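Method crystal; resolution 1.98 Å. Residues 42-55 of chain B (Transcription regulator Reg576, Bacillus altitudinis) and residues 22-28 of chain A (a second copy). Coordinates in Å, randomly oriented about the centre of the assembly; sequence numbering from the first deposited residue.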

# COMPACT_ATOMS: atom_id res chain seq x y z
N TYR B 42 1.26 4.89 6.61
CA TYR B 42 -0.12 5.29 6.83
C TYR B 42 -0.58 4.95 8.26
O TYR B 42 -1.18 5.74 8.97
CB TYR B 42 -1.03 4.55 5.86
CG TYR B 42 -2.43 5.08 5.83
CD1 TYR B 42 -2.78 6.12 4.98
CD2 TYR B 42 -3.40 4.52 6.63
CE1 TYR B 42 -4.08 6.60 4.93
CE2 TYR B 42 -4.70 4.96 6.58
CZ TYR B 42 -5.04 6.00 5.73
OH TYR B 42 -6.31 6.46 5.75
N VAL B 43 -0.28 3.72 8.67
CA VAL B 43 -0.58 3.28 10.04
C VAL B 43 -0.03 4.29 11.07
O VAL B 43 -0.77 4.75 11.96
CB VAL B 43 -0.08 1.85 10.27
CG1 VAL B 43 -0.06 1.49 11.76
CG2 VAL B 43 -0.97 0.89 9.47
N THR B 44 1.25 4.62 10.96
CA THR B 44 1.94 5.51 11.88
C THR B 44 1.42 6.95 11.80
O THR B 44 1.44 7.59 12.77
CB THR B 44 3.42 5.66 11.53
OG1 THR B 44 3.88 4.33 11.75
CG2 THR B 44 4.13 6.70 12.37
N ASN B 45 1.03 7.45 10.63
CA ASN B 45 0.77 8.87 10.48
C ASN B 45 -0.70 9.20 10.26
O ASN B 45 -1.02 10.34 10.45
CB ASN B 45 1.53 9.48 9.31
CG ASN B 45 2.98 9.59 9.69
OD1 ASN B 45 3.32 10.50 10.43
ND2 ASN B 45 3.78 8.62 9.29
N LYS B 46 -1.53 8.30 9.73
CA LYS B 46 -2.86 8.76 9.40
C LYS B 46 -3.90 8.19 10.36
O LYS B 46 -4.94 8.78 10.51
CB LYS B 46 -3.18 8.47 7.95
CG LYS B 46 -4.55 8.93 7.48
CD LYS B 46 -4.74 10.42 7.51
CE LYS B 46 -6.01 10.80 6.79
NZ LYS B 46 -6.48 12.11 7.26
N LEU B 47 -3.64 7.06 11.03
CA LEU B 47 -4.65 6.46 11.95
C LEU B 47 -4.69 7.25 13.26
O LEU B 47 -3.67 7.59 13.76
CB LEU B 47 -4.28 5.01 12.24
CG LEU B 47 -4.40 4.05 11.08
CD1 LEU B 47 -4.38 2.64 11.64
CD2 LEU B 47 -5.66 4.31 10.28
N SER B 48 -5.89 7.54 13.77
CA SER B 48 -6.06 7.98 15.16
C SER B 48 -5.60 6.85 16.08
O SER B 48 -5.38 5.72 15.64
CB SER B 48 -7.48 8.34 15.43
OG SER B 48 -8.29 7.20 15.24
N GLU B 49 -5.36 7.21 17.33
CA GLU B 49 -4.97 6.28 18.40
C GLU B 49 -6.01 5.15 18.54
O GLU B 49 -5.65 3.97 18.76
CB GLU B 49 -4.79 7.10 19.69
CG GLU B 49 -4.35 6.29 20.91
CD GLU B 49 -4.16 7.10 22.19
OE1 GLU B 49 -3.39 8.11 22.15
OE2 GLU B 49 -4.77 6.75 23.24
N LYS B 50 -7.31 5.45 18.41
CA LYS B 50 -8.34 4.35 18.56
C LYS B 50 -8.31 3.40 17.34
O LYS B 50 -8.37 2.18 17.49
CB LYS B 50 -9.74 4.91 18.83
CG LYS B 50 -9.92 5.55 20.20
CD LYS B 50 -9.55 4.61 21.32
CE LYS B 50 -9.74 5.20 22.70
NZ LYS B 50 -11.11 4.93 23.21
N GLU B 51 -8.15 3.94 16.13
CA GLU B 51 -8.01 3.08 14.96
C GLU B 51 -6.73 2.23 15.06
O GLU B 51 -6.73 1.08 14.65
CB GLU B 51 -7.95 3.91 13.69
CG GLU B 51 -9.18 4.75 13.44
CD GLU B 51 -9.00 5.62 12.20
OE1 GLU B 51 -8.09 6.47 12.19
OE2 GLU B 51 -9.67 5.36 11.22
N ARG B 52 -5.65 2.83 15.55
CA ARG B 52 -4.39 2.15 15.67
C ARG B 52 -4.54 0.97 16.65
O ARG B 52 -4.05 -0.10 16.36
CB ARG B 52 -3.27 3.09 16.17
CG ARG B 52 -1.87 2.59 15.87
CD ARG B 52 -0.82 3.71 16.05
NE ARG B 52 -0.73 4.72 14.99
CZ ARG B 52 -1.29 5.94 15.01
NH1 ARG B 52 -1.32 6.65 13.89
NH2 ARG B 52 -1.79 6.47 16.13
N GLU B 53 -5.19 1.20 17.80
CA GLU B 53 -5.50 0.12 18.78
C GLU B 53 -6.27 -1.05 18.12
O GLU B 53 -5.93 -2.21 18.31
CB GLU B 53 -6.29 0.70 19.96
CG GLU B 53 -5.39 1.43 20.96
CD GLU B 53 -6.08 2.46 21.85
OE1 GLU B 53 -7.33 2.46 21.90
OE2 GLU B 53 -5.36 3.26 22.50
N PHE B 54 -7.28 -0.73 17.31
CA PHE B 54 -8.02 -1.71 16.65
C PHE B 54 -7.23 -2.41 15.53
O PHE B 54 -7.29 -3.60 15.41
CB PHE B 54 -9.34 -1.12 16.14
CG PHE B 54 -10.30 -2.20 15.71
CD1 PHE B 54 -10.80 -3.11 16.64
CD2 PHE B 54 -10.68 -2.32 14.39
CE1 PHE B 54 -11.68 -4.10 16.25
CE2 PHE B 54 -11.58 -3.29 14.00
CZ PHE B 54 -12.07 -4.19 14.93
N PHE B 55 -6.42 -1.68 14.75
CA PHE B 55 -5.45 -2.28 13.90
C PHE B 55 -4.54 -3.30 14.63
O PHE B 55 -4.34 -4.44 14.14
CB PHE B 55 -4.59 -1.19 13.26
CG PHE B 55 -3.45 -1.69 12.39
CD1 PHE B 55 -3.69 -2.12 11.11
CD2 PHE B 55 -2.16 -1.79 12.89
CE1 PHE B 55 -2.66 -2.55 10.29
CE2 PHE B 55 -1.13 -2.28 12.10
CZ PHE B 55 -1.38 -2.65 10.80
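Chain A 22-28: ALMKVKD

Residues 22-26 of chain A form the last part of a helix that begins earlier in the chain. A:Lys27 N still donates to A:Leu23 O at 3.1 Å, but the phi/psi of A:Lys27, -88/-173, is no longer helical, and A:Asp28 follows as loop. This helix lies across helix 49-55 of chain B with 136° between their N-to-C directions, a strongly oblique, closer to antiparallel arrangement. The axes approach to 9.1 Å, and the CA atoms of B:Phe55 and A:Ala22 are 5.6 Å apart. Together the two stretches bury 507 Å².

Along chain B, the first contact comes from B:Tyr42, in the helix that precedes the turn. With chi1 at -169° (t), its ring places CD2 4.2 Å from A:Leu23 CD2, while its OH lies 3.7 Å from A:Lys27 CE, an atom at the ring edge. B:Val43 adds a looser apolar contact, CG2 to A:Leu23 CD1 at 4.4 Å. Its backbone serves the fold of chain B: B:Val43 O accepts from B:Arg52 NH1 at 2.8 Å, tying the first helix to the second, whereas the CA-to-CB bond of B:Arg52 points away from chain A.

B:Leu47, in the turn, points toward chain A and touches three residues. Its CD1 is 4.1 Å from A:Leu23 CD1, and its CD2 lies 4.3 Å from A:Val26 CG1 and 3.6 Å from A:Lys27 CE, so the aliphatic part of the lysine packs beside the leucine.

B:Ser48 caps the second helix through a weak bond, B:Glu51 N to B:Ser48 OG at 3.4 Å. In return B:Glu51 OE1 accepts from B:Ser48 N at 2.9 Å, which leaves OE2 facing chain A. There A:Lys27 NZ donates to B:Glu51 OE2 at 3.0 Å, a hydrogen bond within a salt bridge. The lysine reaches it although its CA-to-CB bond runs sideways, because the end of its side chain comes nearer. A water donates to both B:Glu51 OE2 (2.9 Å) and A:Val26 O (2.7 Å), linking the carboxylate to the helix backbone as well. Below the charged end, B:Glu51 CB rests 3.6 Å from A:Val26 CG1.

One turn on, B:Phe54 CD2 is 4.2 Å from A:Val26 CG2, and its ring edge meets A:Lys25 O, 4.2 Å from CE2. B:Phe55 closes the contact: its CB lies 3.6 Å from A:Val26 CG2, and its CE1 reaches A:Ala22 CB at 3.7 Å and A:Leu23 CB at 3.9 Å.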

# COMPACT_ATOMS: atom_id res chain seq x y z
N ALA A 22 -5.41 -6.41 8.26
CA ALA A 22 -5.73 -5.70 9.50
C ALA A 22 -6.17 -4.28 9.17
O ALA A 22 -7.12 -3.80 9.74
CB ALA A 22 -4.57 -5.69 10.46
N LEU A 23 -5.52 -3.61 8.23
CA LEU A 23 -5.88 -2.20 7.97
C LEU A 23 -7.23 -2.15 7.21
O LEU A 23 -8.01 -1.20 7.33
CB LEU A 23 -4.74 -1.54 7.19
CG LEU A 23 -4.99 -0.09 6.81
CD1 LEU A 23 -5.15 0.79 8.04
CD2 LEU A 23 -3.85 0.43 5.94
N MET A 24 -7.54 -3.22 6.49
CA MET A 24 -8.81 -3.40 5.83
C MET A 24 -9.96 -3.39 6.84
O MET A 24 -10.92 -2.72 6.62
CB MET A 24 -8.85 -4.73 5.06
CG MET A 24 -8.25 -4.60 3.65
SD MET A 24 -9.32 -3.60 2.61
CE MET A 24 -10.67 -4.76 2.36
N LYS A 25 -9.85 -4.19 7.90
CA LYS A 25 -10.75 -4.16 9.03
C LYS A 25 -10.94 -2.73 9.57
O LYS A 25 -12.06 -2.37 9.92
CB LYS A 25 -10.22 -5.05 10.15
CG LYS A 25 -10.81 -6.44 10.19
CD LYS A 25 -10.27 -7.36 9.15
CE LYS A 25 -11.12 -8.62 8.98
NZ LYS A 25 -10.42 -9.60 8.11
N VAL A 26 -9.87 -1.95 9.69
CA VAL A 26 -9.95 -0.62 10.38
C VAL A 26 -10.77 0.39 9.54
O VAL A 26 -11.56 1.10 10.04
CB VAL A 26 -8.55 -0.07 10.69
CG1 VAL A 26 -8.58 1.31 11.34
CG2 VAL A 26 -7.82 -1.03 11.61
N LYS A 27 -10.50 0.46 8.25
CA LYS A 27 -11.21 1.30 7.32
C LYS A 27 -12.42 0.49 6.81
O LYS A 27 -12.78 -0.61 7.30
CB LYS A 27 -10.23 1.71 6.22
CG LYS A 27 -8.95 2.35 6.71
CD LYS A 27 -9.07 3.85 6.78
CE LYS A 27 -8.46 4.47 8.03
NZ LYS A 27 -9.03 5.81 8.31
N ASP A 28 -13.13 1.03 5.84
CA ASP A 28 -14.29 0.30 5.44
C ASP A 28 -14.34 0.29 3.92
O ASP A 28 -15.33 0.72 3.33
CB ASP A 28 -15.54 0.88 6.11
CG ASP A 28 -16.71 -0.09 6.03
OD1 ASP A 28 -16.59 -1.21 6.60
OD2 ASP A 28 -17.68 0.26 5.35
O HOH W 1 -12.00 3.70 10.71